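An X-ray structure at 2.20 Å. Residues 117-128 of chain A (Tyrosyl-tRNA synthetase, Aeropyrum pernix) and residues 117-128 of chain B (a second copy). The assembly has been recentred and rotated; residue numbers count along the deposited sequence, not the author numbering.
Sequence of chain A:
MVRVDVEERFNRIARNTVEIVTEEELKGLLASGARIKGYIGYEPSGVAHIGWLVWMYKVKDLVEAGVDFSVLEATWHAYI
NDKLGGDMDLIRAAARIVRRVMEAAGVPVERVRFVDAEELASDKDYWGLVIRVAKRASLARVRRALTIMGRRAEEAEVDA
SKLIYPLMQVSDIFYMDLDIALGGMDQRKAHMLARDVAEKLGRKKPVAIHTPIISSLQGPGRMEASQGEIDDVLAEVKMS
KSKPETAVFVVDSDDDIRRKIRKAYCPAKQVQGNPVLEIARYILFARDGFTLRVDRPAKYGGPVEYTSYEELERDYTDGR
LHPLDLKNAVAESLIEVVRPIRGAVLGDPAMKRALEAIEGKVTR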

ATOM      1  N   ALA A 117      -5.563  14.164  -4.255  1.00 29.55           N
ATOM      2  CA  ALA A 117      -5.037  12.795  -4.254  1.00 29.06           C
ATOM      3  C   ALA A 117      -6.133  11.753  -4.552  1.00 30.14           C
ATOM      4  O   ALA A 117      -5.848  10.658  -5.037  1.00 28.80           O
ATOM      5  CB  ALA A 117      -4.392  12.499  -2.911  1.00 27.91           C
ATOM      6  N   GLU A 118      -7.384  12.099  -4.260  1.00 30.91           N
ATOM      7  CA  GLU A 118      -8.500  11.190  -4.497  1.00 33.47           C
ATOM      8  C   GLU A 118      -8.597  10.744  -5.951  1.00 32.63           C
ATOM      9  O   GLU A 118      -9.019   9.620  -6.228  1.00 32.70           O
ATOM     10  CB  GLU A 118      -9.824  11.845  -4.100  1.00 38.26           C
ATOM     11  CG  GLU A 118     -10.961  10.860  -3.972  1.00 43.22           C
ATOM     12  CD  GLU A 118     -11.484  10.765  -2.553  1.00 49.26           C
ATOM     13  OE1 GLU A 118     -10.671  10.695  -1.593  1.00 51.56           O
ATOM     14  OE2 GLU A 118     -12.722  10.754  -2.399  1.00 53.12           O
ATOM     15  N   GLU A 119      -8.222  11.620  -6.876  1.00 30.35           N
ATOM     16  CA  GLU A 119      -8.276  11.281  -8.289  1.00 32.85           C
ATOM     17  C   GLU A 119      -7.250  10.200  -8.589  1.00 31.76           C
ATOM     18  O   GLU A 119      -7.481   9.340  -9.425  1.00 32.83           O
ATOM     19  CB  GLU A 119      -8.003  12.508  -9.170  1.00 34.59           C
ATOM     20  CG  GLU A 119      -8.874  13.711  -8.839  1.00 42.55           C
ATOM     21  CD  GLU A 119      -8.568  14.927  -9.717  1.00 46.06           C
ATOM     22  OE1 GLU A 119      -8.817  16.067  -9.247  1.00 46.18           O
ATOM     23  OE2 GLU A 119      -8.090  14.736 -10.866  1.00 47.37           O
ATOM     24  N   LEU A 120      -6.108  10.241  -7.915  1.00 30.56           N
ATOM     25  CA  LEU A 120      -5.105   9.215  -8.145  1.00 30.24           C
ATOM     26  C   LEU A 120      -5.547   7.917  -7.456  1.00 30.78           C
ATOM     27  O   LEU A 120      -5.416   6.830  -8.017  1.00 32.61           O
ATOM     28  CB  LEU A 120      -3.747   9.668  -7.593  1.00 31.38           C
ATOM     29  CG  LEU A 120      -2.826  10.470  -8.534  1.00 31.34           C
ATOM     30  CD1 LEU A 120      -3.563  11.662  -9.133  1.00 31.26           C
ATOM     31  CD2 LEU A 120      -1.615  10.931  -7.761  1.00 28.30           C
ATOM     32  N   ALA A 121      -6.087   8.051  -6.249  1.00 28.43           N
ATOM     33  CA  ALA A 121      -6.532   6.917  -5.456  1.00 29.32           C
ATOM     34  C   ALA A 121      -7.596   6.065  -6.141  1.00 29.80           C
ATOM     35  O   ALA A 121      -7.712   4.874  -5.843  1.00 28.41           O
ATOM     36  CB  ALA A 121      -7.059   7.405  -4.085  1.00 27.69           C
ATOM     37  N   SER A 122      -8.342   6.681  -7.058  1.00 29.24           N
ATOM     38  CA  SER A 122      -9.428   6.038  -7.794  1.00 30.86           C
ATOM     39  C   SER A 122      -8.957   5.277  -9.004  1.00 30.27           C
ATOM     40  O   SER A 122      -9.765   4.681  -9.705  1.00 31.51           O
ATOM     41  CB  SER A 122     -10.435   7.078  -8.306  1.00 30.86           C
ATOM     42  OG  SER A 122     -10.978   7.847  -7.257  1.00 37.22           O
ATOM     43  N   ASP A 123      -7.669   5.324  -9.286  1.00 30.33           N
ATOM     44  CA  ASP A 123      -7.176   4.641 -10.466  1.00 30.67           C
ATOM     45  C   ASP A 123      -6.363   3.437 -10.055  1.00 30.64           C
ATOM     46  O   ASP A 123      -5.374   3.565  -9.332  1.00 30.23           O
ATOM     47  CB  ASP A 123      -6.322   5.592 -11.310  1.00 31.57           C
ATOM     48  CG  ASP A 123      -5.965   5.010 -12.666  1.00 33.56           C
ATOM     49  OD1 ASP A 123      -6.165   3.791 -12.883  1.00 36.06           O
ATOM     50  OD2 ASP A 123      -5.481   5.771 -13.527  1.00 35.19           O
ATOM     51  N   LYS A 124      -6.786   2.269 -10.521  1.00 30.55           N
ATOM     52  CA  LYS A 124      -6.080   1.036 -10.202  1.00 32.55           C
ATOM     53  C   LYS A 124      -4.629   1.108 -10.658  1.00 31.09           C
ATOM     54  O   LYS A 124      -3.730   0.572 -10.001  1.00 31.56           O
ATOM     55  CB  LYS A 124      -6.786  -0.162 -10.847  1.00 34.96           C
ATOM     56  CG  LYS A 124      -6.699  -0.263 -12.363  1.00 38.48           C
ATOM     57  CD  LYS A 124      -7.544  -1.458 -12.846  1.00 41.73           C
ATOM     58  CE  LYS A 124      -7.097  -1.979 -14.209  1.00 44.57           C
ATOM     59  NZ  LYS A 124      -7.204  -0.916 -15.244  1.00 49.82           N
ATOM     60  N   ASP A 125      -4.385   1.784 -11.775  1.00 30.43           N
ATOM     61  CA  ASP A 125      -3.015   1.898 -12.262  1.00 31.09           C
ATOM     62  C   ASP A 125      -2.116   2.622 -11.276  1.00 29.18           C
ATOM     63  O   ASP A 125      -0.927   2.345 -11.208  1.00 29.61           O
ATOM     64  CB  ASP A 125      -2.979   2.598 -13.618  1.00 34.68           C
ATOM     65  CG  ASP A 125      -3.572   1.738 -14.720  1.00 37.34           C
ATOM     66  OD1 ASP A 125      -3.578   0.497 -14.549  1.00 39.17           O
ATOM     67  OD2 ASP A 125      -4.020   2.294 -15.746  1.00 39.81           O
ATOM     68  N   TYR A 126      -2.680   3.544 -10.504  1.00 26.02           N
ATOM     69  CA  TYR A 126      -1.877   4.235  -9.523  1.00 25.94           C
ATOM     70  C   TYR A 126      -1.412   3.225  -8.466  1.00 26.64           C
ATOM     71  O   TYR A 126      -0.218   3.167  -8.137  1.00 25.65           O
ATOM     72  CB  TYR A 126      -2.675   5.345  -8.849  1.00 24.77           C
ATOM     73  CG  TYR A 126      -1.966   5.933  -7.662  1.00 25.44           C
ATOM     74  CD1 TYR A 126      -0.884   6.809  -7.824  1.00 24.68           C
ATOM     75  CD2 TYR A 126      -2.399   5.645  -6.373  1.00 25.53           C
ATOM     76  CE1 TYR A 126      -0.265   7.388  -6.718  1.00 26.20           C
ATOM     77  CE2 TYR A 126      -1.788   6.205  -5.266  1.00 24.47           C
ATOM     78  CZ  TYR A 126      -0.725   7.076  -5.433  1.00 26.91           C
ATOM     79  OH  TYR A 126      -0.126   7.622  -4.310  1.00 24.27           O
ATOM     80  N   TRP A 127      -2.350   2.430  -7.939  1.00 25.52           N
ATOM     81  CA  TRP A 127      -1.988   1.434  -6.924  1.00 23.93           C
ATOM     82  C   TRP A 127      -1.096   0.396  -7.561  1.00 23.75           C
ATOM     83  O   TRP A 127      -0.214  -0.152  -6.919  1.00 23.53           O
ATOM     84  CB  TRP A 127      -3.254   0.821  -6.288  1.00 22.95           C
ATOM     85  CG  TRP A 127      -4.019   1.882  -5.539  1.00 19.43           C
ATOM     86  CD1 TRP A 127      -5.169   2.519  -5.951  1.00 20.79           C
ATOM     87  CD2 TRP A 127      -3.596   2.556  -4.347  1.00 18.24           C
ATOM     88  NE1 TRP A 127      -5.472   3.552  -5.092  1.00 20.54           N
ATOM     89  CE2 TRP A 127      -4.522   3.597  -4.101  1.00 18.42           C
ATOM     90  CE3 TRP A 127      -2.515   2.384  -3.464  1.00 18.96           C
ATOM     91  CZ2 TRP A 127      -4.402   4.468  -3.004  1.00 16.78           C
ATOM     92  CZ3 TRP A 127      -2.397   3.251  -2.374  1.00 17.52           C
ATOM     93  CH2 TRP A 127      -3.337   4.281  -2.157  1.00 16.58           C
ATOM     94  N   GLY A 128      -1.297   0.155  -8.850  1.00 26.14           N
ATOM     95  CA  GLY A 128      -0.429  -0.779  -9.545  1.00 27.40           C
ATOM     96  C   GLY A 128       1.020  -0.300  -9.437  1.00 30.00           C
ATOM     97  O   GLY A 128       1.947  -1.122  -9.270  1.00 28.96           O
TER
ATOM     98  N   ALA B 117      -9.080 -10.038  -8.151  1.00 29.55           N
ATOM     99  CA  ALA B 117      -8.591  -8.955  -7.292  1.00 29.06           C
ATOM    100  C   ALA B 117      -8.669  -7.582  -7.989  1.00 30.14           C
ATOM    101  O   ALA B 117      -8.750  -6.544  -7.332  1.00 28.80           O
ATOM    102  CB  ALA B 117      -7.159  -9.245  -6.875  1.00 27.91           C
ATOM    103  N   GLU B 118      -8.643  -7.584  -9.319  1.00 30.91           N
ATOM    104  CA  GLU B 118      -8.707  -6.342 -10.082  1.00 33.47           C
ATOM    105  C   GLU B 118      -9.949  -5.519  -9.763  1.00 32.63           C
ATOM    106  O   GLU B 118      -9.906  -4.288  -9.806  1.00 32.70           O
ATOM    107  CB  GLU B 118      -8.688  -6.629 -11.584  1.00 38.26           C
ATOM    108  CG  GLU B 118      -8.387  -5.409 -12.421  1.00 43.22           C
ATOM    109  CD  GLU B 118      -7.078  -5.535 -13.174  1.00 49.26           C
ATOM    110  OE1 GLU B 118      -6.059  -5.982 -12.582  1.00 51.56           O
ATOM    111  OE2 GLU B 118      -7.069  -5.178 -14.369  1.00 53.12           O
ATOM    112  N   GLU B 119     -11.054  -6.189  -9.456  1.00 30.35           N
ATOM    113  CA  GLU B 119     -12.286  -5.488  -9.132  1.00 32.85           C
ATOM    114  C   GLU B 119     -12.114  -4.745  -7.817  1.00 31.76           C
ATOM    115  O   GLU B 119     -12.659  -3.666  -7.638  1.00 32.83           O
ATOM    116  CB  GLU B 119     -13.470  -6.458  -9.024  1.00 34.59           C
ATOM    117  CG  GLU B 119     -13.634  -7.370 -10.231  1.00 42.55           C
ATOM    118  CD  GLU B 119     -14.809  -8.341 -10.089  1.00 46.06           C
ATOM    119  OE1 GLU B 119     -14.751  -9.427 -10.720  1.00 46.18           O
ATOM    120  OE2 GLU B 119     -15.778  -8.012  -9.356  1.00 47.37           O
ATOM    121  N   LEU B 120     -11.362  -5.318  -6.887  1.00 30.56           N
ATOM    122  CA  LEU B 120     -11.145  -4.637  -5.623  1.00 30.24           C
ATOM    123  C   LEU B 120     -10.138  -3.498  -5.833  1.00 30.78           C
ATOM    124  O   LEU B 120     -10.312  -2.399  -5.308  1.00 32.61           O
ATOM    125  CB  LEU B 120     -10.613  -5.623  -4.574  1.00 31.38           C
ATOM    126  CG  LEU B 120     -11.648  -6.392  -3.729  1.00 31.34           C
ATOM    127  CD1 LEU B 120     -12.669  -7.088  -4.620  1.00 31.26           C
ATOM    128  CD2 LEU B 120     -10.927  -7.398  -2.865  1.00 28.30           C
ATOM    129  N   ALA B 121      -9.103  -3.771  -6.620  1.00 28.43           N
ATOM    130  CA  ALA B 121      -8.050  -2.809  -6.899  1.00 29.32           C
ATOM    131  C   ALA B 121      -8.549  -1.516  -7.537  1.00 29.80           C
ATOM    132  O   ALA B 121      -7.908  -0.474  -7.391  1.00 28.41           O
ATOM    133  CB  ALA B 121      -6.969  -3.453  -7.801  1.00 27.69           C
ATOM    134  N   SER B 122      -9.690  -1.601  -8.220  1.00 29.24           N
ATOM    135  CA  SER B 122     -10.305  -0.479  -8.925  1.00 30.86           C
ATOM    136  C   SER B 122     -11.154   0.389  -8.036  1.00 30.27           C
ATOM    137  O   SER B 122     -11.720   1.372  -8.498  1.00 31.51           O
ATOM    138  CB  SER B 122     -11.228  -0.975 -10.048  1.00 30.86           C
ATOM    139  OG  SER B 122     -10.541  -1.785 -10.975  1.00 37.22           O
ATOM    140  N   ASP B 123     -11.290   0.017  -6.777  1.00 30.33           N
ATOM    141  CA  ASP B 123     -12.133   0.799  -5.893  1.00 30.67           C
ATOM    142  C   ASP B 123     -11.276   1.532  -4.890  1.00 30.64           C
ATOM    143  O   ASP B 123     -10.523   0.914  -4.136  1.00 30.23           O
ATOM    144  CB  ASP B 123     -13.131  -0.112  -5.171  1.00 31.57           C
ATOM    145  CG  ASP B 123     -14.186   0.668  -4.407  1.00 33.56           C
ATOM    146  OD1 ASP B 123     -14.031   1.899  -4.228  1.00 36.06           O
ATOM    147  OD2 ASP B 123     -15.181   0.051  -3.980  1.00 35.19           O
ATOM    148  N   LYS B 124     -11.396   2.854  -4.885  1.00 30.55           N
ATOM    149  CA  LYS B 124     -10.629   3.672  -3.956  1.00 32.55           C
ATOM    150  C   LYS B 124     -10.919   3.273  -2.515  1.00 31.09           C
ATOM    151  O   LYS B 124     -10.030   3.305  -1.657  1.00 31.56           O
ATOM    152  CB  LYS B 124     -10.942   5.157  -4.173  1.00 34.96           C
ATOM    153  CG  LYS B 124     -12.330   5.624  -3.759  1.00 38.48           C
ATOM    154  CD  LYS B 124     -12.506   7.107  -4.141  1.00 41.73           C
ATOM    155  CE  LYS B 124     -13.577   7.804  -3.307  1.00 44.57           C
ATOM    156  NZ  LYS B 124     -14.899   7.143  -3.482  1.00 49.82           N
ATOM    157  N   ASP B 125     -12.156   2.876  -2.240  1.00 30.43           N
ATOM    158  CA  ASP B 125     -12.497   2.473  -0.880  1.00 31.09           C
ATOM    159  C   ASP B 125     -11.692   1.269  -0.423  1.00 29.18           C
ATOM    160  O   ASP B 125     -11.407   1.130   0.758  1.00 29.61           O
ATOM    161  CB  ASP B 125     -13.990   2.183  -0.760  1.00 34.68           C
ATOM    162  CG  ASP B 125     -14.827   3.446  -0.869  1.00 37.34           C
ATOM    163  OD1 ASP B 125     -14.277   4.534  -0.579  1.00 39.17           O
ATOM    164  OD2 ASP B 125     -16.019   3.352  -1.232  1.00 39.81           O
ATOM    165  N   TYR B 126     -11.317   0.400  -1.356  1.00 26.02           N
ATOM    166  CA  TYR B 126     -10.518  -0.743  -0.979  1.00 25.94           C
ATOM    167  C   TYR B 126      -9.153  -0.248  -0.485  1.00 26.64           C
ATOM    168  O   TYR B 126      -8.690  -0.657   0.590  1.00 25.65           O
ATOM    169  CB  TYR B 126     -10.321  -1.683  -2.162  1.00 24.77           C
ATOM    170  CG  TYR B 126      -9.306  -2.757  -1.888  1.00 25.44           C
ATOM    171  CD1 TYR B 126      -9.612  -3.852  -1.068  1.00 24.68           C
ATOM    172  CD2 TYR B 126      -8.049  -2.701  -2.479  1.00 25.53           C
ATOM    173  CE1 TYR B 126      -8.680  -4.868  -0.861  1.00 26.20           C
ATOM    174  CE2 TYR B 126      -7.113  -3.697  -2.274  1.00 24.47           C
ATOM    175  CZ  TYR B 126      -7.423  -4.780  -1.470  1.00 26.91           C
ATOM    176  OH  TYR B 126      -6.467  -5.764  -1.276  1.00 24.27           O
ATOM    177  N   TRP B 127      -8.512   0.631  -1.265  1.00 25.52           N
ATOM    178  CA  TRP B 127      -7.202   1.155  -0.863  1.00 23.93           C
ATOM    179  C   TRP B 127      -7.376   1.991   0.383  1.00 23.75           C
ATOM    180  O   TRP B 127      -6.500   2.044   1.231  1.00 23.53           O
ATOM    181  CB  TRP B 127      -6.553   1.942  -2.021  1.00 22.95           C
ATOM    182  CG  TRP B 127      -6.266   1.015  -3.175  1.00 19.43           C
ATOM    183  CD1 TRP B 127      -6.984   0.905  -4.345  1.00 20.79           C
ATOM    184  CD2 TRP B 127      -5.306  -0.048  -3.195  1.00 18.24           C
ATOM    185  NE1 TRP B 127      -6.532  -0.170  -5.078  1.00 20.54           N
ATOM    186  CE2 TRP B 127      -5.504  -0.772  -4.394  1.00 18.42           C
ATOM    187  CE3 TRP B 127      -4.297  -0.465  -2.308  1.00 18.96           C
ATOM    188  CZ2 TRP B 127      -4.730  -1.895  -4.733  1.00 16.78           C
ATOM    189  CZ3 TRP B 127      -3.528  -1.582  -2.647  1.00 17.52           C
ATOM    190  CH2 TRP B 127      -3.753  -2.284  -3.850  1.00 16.58           C
ATOM    191  N   GLY B 128      -8.539   2.616   0.516  1.00 26.14           N
ATOM    192  CA  GLY B 128      -8.803   3.380   1.722  1.00 27.40           C
ATOM    193  C   GLY B 128      -8.689   2.461   2.939  1.00 30.00           C
ATOM    194  O   GLY B 128      -8.169   2.875   3.999  1.00 28.96           O
TER

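This is a two-fold symmetric packing contact, built around a face-to-face tryptophan stack and flanked by lysine side chains, with no hydrogen bond crossing between the two stretches. It buries 518 Å² in all. An exact two-fold axis relates the copies, so each interaction described for one chain recurs with the chains exchanged.

W127(A) and W127(B) form the centre. Both point toward the opposite stretch and both are buried. Their five-membered rings stack with centroids 3.2 Å apart and planes at 8°. The CB of W127(A) also lies over the face of the six-membered ring of W127(B), 3.6 Å from its centroid, a CH-pi contact that the symmetry repeats. Flat, wide indole rings suit this place, because each covers both the ring and the CB of its partner. The 2.9 Å between CD1 of W127(A) and CD1 of W127(B) is too short for a real carbon-carbon contact and should not be read as a precise distance.

Each indole is also anchored within its own chain. NE1 of W127(A) donates to O of A121(A) at 2.7 Å. The polar edge of the ring is thereby satisfied, although the residue is buried.

K124(A) and K124(B) each have the largest covered area in their stretch. The CB of K124(A) points toward the partner and lies 3.6 Å from the partner's backbone, measured from CB of K124(A) to O of A121(B). The chain then runs past S122(B), with CD of K124(A) 3.5 Å from OG of S122(B). Further out, CE of K124(A) is 3.2 Å from OE2 of E118(B). A long aliphatic chain suits this path, since its methylenes do the packing. The charges are near but not paired: NZ of K124(A) is 4.4 Å from OE2 of E118(B), beyond a salt bridge. NZ of K124(A) makes a long salt bridge within its own stretch, to OD1 of D125(A) at 4.0 Å.

The backbones come close beside the small residues A121(A) and S122(A). CA of S122(A) is 4.7 Å from CA of K124(B). A121(A) has only a methyl group, and CB of A121(A) is 4.5 Å from CB of K124(B). OG of S122(A) donates to O of E118(A) at 2.8 Å, which ties the serine side chain back to the helix that precedes it.

D123(A) points away from the partner and sits at the N-cap of the helix that follows. OD1 of D123(A) accepts from N of D125(A) at 2.9 Å, capping the helix that carries K124(A) and W127(A) into the contact.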